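Local coordinates for GTP-binding protein (Pyrococcus horikoshii, PDB 1WXQ) that probably binds GTP as a P-loop GTPase of the Obg type, though its cellular role is not established, at residues Pro9-Ser14 / Ile106-Ala111; Ala220-Asp225 / Ile247-Ala252. One frame throughout, in Å; residues are numbered along the deposited sequence.

Contact 1 and contact 2 lie side by side, their centres about 8 Å apart. Both reach one sheet, in which strands 104-110 and 217-222 are parallel neighbours. Among the bonds that join them, two start from Asn222, both probable hydrogen bonds. The backbone Asn222 N meets Val109 O at 2.8 Å, and the side-chain Asn222 ND2 meets Val11 O at 2.8 Å. Asn222 of contact 2 therefore ties both halves of contact 1. Its CB also packs on Val108 CG1 at 3.6 Å. A salt bridge links Lys223 to Asp110. Contact 1 carries part of the likely P-loop. Contact 2 carries sequences resembling the guanine-recognition motifs of GTPases. Together they probably form neighbouring parts of one nucleotide site.

Contact 1. Residues Pro9-Ser14 / Ile106-Ala111; sequences PNVGKS and IHVVDA
Val11 points its side chain at strand 104-110 and lies against Val108 and Asp110. Its CB sits 3.9 Å from Asp110 N. The two methyls then part. CG1 stands anti to the carbonyl carbon (chi1 -56°) and reaches Asp110 CB at 3.6 Å. CG2 turns the other way, toward Val108, and lies 3.6 Å from Val108 O and 3.9 Å from Val108 CG1. Val108 CG1 also lies near Gly12 C and Lys13 N, where the loop enters helix 13-21. Lys13 adds its CB, 4.3 Å from Val108 CB. No hydrogen bond crosses here. The polar tips look elsewhere: Lys13 NZ makes a salt bridge to Asp77, while Asp110 has its polar partners outside the contact, among them Thr112. An alanine in place of Val11 would remove both methyls and is likely to open a gap beside Val108 CG1 and Asp110 CB. Gly12 is the N-cap of helix 13-21, in a strand-loop-helix consistent with a P-loop. Strand 104-110 runs between parallel strands 2-7 and 217-222. Val108 turns to the P-loop side; His107 and Val109 point away from it and touch helix 127-147.

Contact 2. Residues Ala220-Asp225 / Ile247-Ala252; sequences AANKAD and IPTSAA
Asn222, Lys223 and Asp225 belong to an Asn-Lys-Ala-Asp sequence that matches the G4 motif of GTPases, and it meets Thr249-Ser250-Ala251, placed like a G5 loop. The two strands leading here are parallel neighbours, their short axes 34° apart. Ala221 N donates to Ile247 O at 2.9 Å. Thr249 N returns a weak bond to Ala221 O. At the end of strand 245-249, Thr249 O receives two donors from beyond strand 217-222. It accepts Ala224 N at 3.0 Å, with an N-H...O angle of 162°. Lys223 N gives the same oxygen a second, weak bond. One carbonyl thus holds the turn that follows Asn222.

The Asn222 side chain leaves with CG anti to the backbone N (chi1 -160°), which carries its amide toward the start of helix 251-258. OD1 appears to accept Ala251 N, but its placement is less certain. The other end of the amide, ND2, faces Val11 O in the P-loop-like segment, so the group may bridge 9-14 and 247-252. Ala224 CB rests on Pro248 CB at 3.6 Å. Farther along, Ser250 OG makes a weak bond to Asp225 OD1 at 3.0 Å, side chain to side chain. Lys223 points away from segment 247-252.

Strand 217-222, helix 229-241 and strand 245-249 form a beta-alpha-beta unit. Its two strand ends carry the G4-like and G5-like segments side by side, as in P-loop GTPases, where such segments recognise the guanine base.

Contact 1. Residues Pro9-Ser14 / Ile106-Ala111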
loop_
_atom_site.group_PDB
_atom_site.type_symbol
_atom_site.label_atom_id
_atom_site.label_comp_id
_atom_site.label_asym_id
_atom_site.label_seq_id
_atom_site.Cartn_x
_atom_site.Cartn_y
_atom_site.Cartn_z
ATOM N N PRO A 9 -17.643 11.375 -3.902
ATOM C CA PRO A 9 -18.557 10.553 -4.707
ATOM C C PRO A 9 -18.574 10.979 -6.187
ATOM O O PRO A 9 -18.260 12.117 -6.521
ATOM C CB PRO A 9 -19.872 10.687 -3.951
ATOM C CG PRO A 9 -19.825 12.117 -3.524
ATOM C CD PRO A 9 -18.402 12.282 -3.017
ATOM N N ASN A 10 -18.923 10.047 -7.064
ATOM C CA ASN A 10 -19.020 10.307 -8.504
ATOM C C ASN A 10 -17.749 10.447 -9.332
ATOM O O ASN A 10 -17.795 10.953 -10.453
ATOM C CB ASN A 10 -19.902 11.543 -8.731
ATOM C CG ASN A 10 -21.276 11.408 -8.085
ATOM O OD1 ASN A 10 -21.923 10.355 -8.182
ATOM N ND2 ASN A 10 -21.729 12.478 -7.425
ATOM N N VAL A 11 -16.619 10.000 -8.787
ATOM C CA VAL A 11 -15.355 10.043 -9.512
ATOM C C VAL A 11 -14.940 8.604 -9.845
ATOM O O VAL A 11 -13.892 8.370 -10.456
ATOM C CB VAL A 11 -14.231 10.728 -8.676
ATOM C CG1 VAL A 11 -14.665 12.115 -8.262
ATOM C CG2 VAL A 11 -13.895 9.897 -7.447
ATOM N N GLY A 12 -15.767 7.644 -9.429
ATOM C CA GLY A 12 -15.495 6.241 -9.692
ATOM C C GLY A 12 -14.786 5.491 -8.570
ATOM O O GLY A 12 -14.287 4.366 -8.775
ATOM N N LYS A 13 -14.739 6.094 -7.384
ATOM C CA LYS A 13 -14.073 5.469 -6.238
ATOM C C LYS A 13 -14.592 4.064 -5.936
ATOM O O LYS A 13 -13.806 3.130 -5.716
ATOM C CB LYS A 13 -14.225 6.344 -4.986
ATOM C CG LYS A 13 -14.840 5.621 -3.800
ATOM C CD LYS A 13 -13.952 5.656 -2.576
ATOM C CE LYS A 13 -14.515 4.756 -1.479
ATOM N NZ LYS A 13 -15.971 4.986 -1.220
ATOM N N SER A 14 -15.916 3.928 -5.917
ATOM C CA SER A 14 -16.572 2.650 -5.625
ATOM C C SER A 14 -16.313 1.666 -6.761
ATOM O O SER A 14 -16.101 0.467 -6.533
ATOM C CB SER A 14 -18.077 2.868 -5.450
ATOM O OG SER A 14 -18.348 3.920 -4.525
ATOM N N ILE A 106 -5.351 4.514 -1.631
ATOM C CA ILE A 106 -5.398 4.832 -3.041
ATOM C C ILE A 106 -6.470 5.921 -3.138
ATOM O O ILE A 106 -7.665 5.647 -3.006
ATOM C CB ILE A 106 -5.841 3.636 -3.878
ATOM C CG1 ILE A 106 -4.774 2.548 -3.828
ATOM C CG2 ILE A 106 -6.096 4.075 -5.326
ATOM C CD1 ILE A 106 -5.191 1.289 -4.562
ATOM N N HIS A 107 -6.048 7.163 -3.334
ATOM C CA HIS A 107 -7.025 8.236 -3.433
ATOM C C HIS A 107 -7.468 8.494 -4.878
ATOM O O HIS A 107 -6.726 9.073 -5.677
ATOM C CB HIS A 107 -6.478 9.526 -2.819
ATOM C CG HIS A 107 -7.499 10.624 -2.741
ATOM N ND1 HIS A 107 -8.799 10.444 -3.145
ATOM C CD2 HIS A 107 -7.400 11.892 -2.299
ATOM C CE1 HIS A 107 -9.475 11.566 -2.955
ATOM N NE2 HIS A 107 -8.657 12.457 -2.445
ATOM N N VAL A 108 -8.694 8.074 -5.187
ATOM C CA VAL A 108 -9.298 8.229 -6.510
ATOM C C VAL A 108 -9.868 9.626 -6.715
ATOM O O VAL A 108 -10.682 10.096 -5.929
ATOM C CB VAL A 108 -10.420 7.216 -6.694
ATOM C CG1 VAL A 108 -10.985 7.315 -8.088
ATOM C CG2 VAL A 108 -9.893 5.828 -6.409
ATOM N N VAL A 109 -9.442 10.286 -7.786
ATOM C CA VAL A 109 -9.898 11.637 -8.081
ATOM C C VAL A 109 -10.364 11.730 -9.519
ATOM O O VAL A 109 -10.043 10.880 -10.358
ATOM C CB VAL A 109 -8.760 12.691 -7.881
ATOM C CG1 VAL A 109 -8.198 12.616 -6.453
ATOM C CG2 VAL A 109 -7.643 12.463 -8.919
ATOM N N ASP A 110 -11.094 12.800 -9.794
ATOM C CA ASP A 110 -11.665 13.079 -11.101
ATOM C C ASP A 110 -10.678 13.825 -12.017
ATOM O O ASP A 110 -10.550 15.045 -11.932
ATOM C CB ASP A 110 -12.921 13.920 -10.895
ATOM C CG ASP A 110 -13.714 14.084 -12.153
ATOM O OD1 ASP A 110 -13.103 14.056 -13.242
ATOM O OD2 ASP A 110 -14.949 14.250 -12.047
ATOM N N ALA A 111 -9.988 13.112 -12.901
ATOM C CA ALA A 111 -9.017 13.774 -13.773
ATOM C C ALA A 111 -9.646 14.864 -14.649
ATOM O O ALA A 111 -9.031 15.897 -14.912
ATOM C CB ALA A 111 -8.297 12.750 -14.647
#

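Contact 2. Residues Ala220-Asp225 / Ile247-Ala252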
loop_
_atom_site.group_PDB
_atom_site.type_symbol
_atom_site.label_atom_id
_atom_site.label_comp_id
_atom_site.label_asym_id
_atom_site.label_seq_id
_atom_site.Cartn_x
_atom_site.Cartn_y
_atom_site.Cartn_z
ATOM N N ALA A 220 -5.168 7.911 -7.822
ATOM C CA ALA A 220 -5.680 7.362 -9.062
ATOM C C ALA A 220 -6.459 8.476 -9.748
ATOM O O ALA A 220 -7.543 8.844 -9.289
ATOM C CB ALA A 220 -6.596 6.179 -8.784
ATOM N N ALA A 221 -5.890 9.038 -10.818
ATOM C CA ALA A 221 -6.557 10.101 -11.569
ATOM C C ALA A 221 -7.526 9.349 -12.476
ATOM O O ALA A 221 -7.212 9.036 -13.620
ATOM C CB ALA A 221 -5.541 10.886 -12.389
ATOM N N ASN A 222 -8.710 9.063 -11.941
ATOM C CA ASN A 222 -9.709 8.278 -12.652
ATOM C C ASN A 222 -10.521 9.019 -13.706
ATOM O O ASN A 222 -10.664 10.233 -13.650
ATOM C CB ASN A 222 -10.633 7.617 -11.630
ATOM C CG ASN A 222 -11.371 6.426 -12.196
ATOM O OD1 ASN A 222 -10.783 5.586 -12.869
ATOM N ND2 ASN A 222 -12.663 6.338 -11.907
ATOM N N LYS A 223 -11.064 8.253 -14.648
ATOM C CA LYS A 223 -11.848 8.776 -15.763
ATOM C C LYS A 223 -10.893 9.431 -16.751
ATOM O O LYS A 223 -11.280 10.297 -17.528
ATOM C CB LYS A 223 -12.895 9.794 -15.288
ATOM C CG LYS A 223 -13.862 9.250 -14.228
ATOM C CD LYS A 223 -15.153 10.065 -14.128
ATOM C CE LYS A 223 -14.901 11.523 -13.756
ATOM N NZ LYS A 223 -16.183 12.303 -13.635
ATOM N N ALA A 224 -9.636 9.002 -16.705
ATOM C CA ALA A 224 -8.591 9.528 -17.576
ATOM C C ALA A 224 -8.989 9.480 -19.051
ATOM O O ALA A 224 -8.690 10.398 -19.809
ATOM C CB ALA A 224 -7.304 8.745 -17.360
ATOM N N ASP A 225 -9.653 8.398 -19.448
ATOM C CA ASP A 225 -10.119 8.212 -20.819
ATOM C C ASP A 225 -10.955 9.403 -21.295
ATOM O O ASP A 225 -10.938 9.750 -22.480
ATOM C CB ASP A 225 -10.964 6.952 -20.898
ATOM C CG ASP A 225 -12.104 6.973 -19.911
ATOM O OD1 ASP A 225 -11.870 7.426 -18.769
ATOM O OD2 ASP A 225 -13.220 6.536 -20.262
ATOM N N ILE A 247 -1.358 8.172 -11.104
ATOM C CA ILE A 247 -1.524 7.356 -12.294
ATOM C C ILE A 247 -2.919 7.477 -12.935
ATOM O O ILE A 247 -3.948 7.385 -12.258
ATOM C CB ILE A 247 -1.186 5.886 -11.921
ATOM C CG1 ILE A 247 0.299 5.823 -11.523
ATOM C CG2 ILE A 247 -1.517 4.923 -13.071
ATOM C CD1 ILE A 247 0.678 4.588 -10.703
ATOM N N PRO A 248 -2.965 7.744 -14.252
ATOM C CA PRO A 248 -4.262 7.864 -14.935
ATOM C C PRO A 248 -4.976 6.530 -14.809
ATOM O O PRO A 248 -4.333 5.484 -14.683
ATOM C CB PRO A 248 -3.876 8.216 -16.371
ATOM C CG PRO A 248 -2.479 7.726 -16.500
ATOM C CD PRO A 248 -1.860 8.048 -15.174
ATOM N N THR A 249 -6.301 6.551 -14.857
ATOM C CA THR A 249 -7.049 5.329 -14.648
ATOM C C THR A 249 -8.495 5.378 -15.162
ATOM O O THR A 249 -9.138 6.439 -15.145
ATOM C CB THR A 249 -7.025 5.026 -13.123
ATOM O OG1 THR A 249 -5.925 4.153 -12.824
ATOM C CG2 THR A 249 -8.321 4.440 -12.650
ATOM N N SER A 250 -8.992 4.223 -15.614
ATOM C CA SER A 250 -10.356 4.098 -16.110
ATOM C C SER A 250 -11.003 2.907 -15.412
ATOM O O SER A 250 -10.997 1.772 -15.920
ATOM C CB SER A 250 -10.373 3.894 -17.634
ATOM O OG SER A 250 -10.020 5.087 -18.326
ATOM N N ALA A 251 -11.571 3.182 -14.243
ATOM C CA ALA A 251 -12.193 2.151 -13.437
ATOM C C ALA A 251 -13.331 1.413 -14.130
ATOM O O ALA A 251 -13.327 0.177 -14.173
ATOM C CB ALA A 251 -12.672 2.756 -12.104
ATOM N N ALA A 252 -14.300 2.156 -14.662
ATOM C CA ALA A 252 -15.447 1.540 -15.329
ATOM C C ALA A 252 -14.979 0.530 -16.365
ATOM O O ALA A 252 -15.578 -0.531 -16.517
ATOM C CB ALA A 252 -16.330 2.606 -15.986
#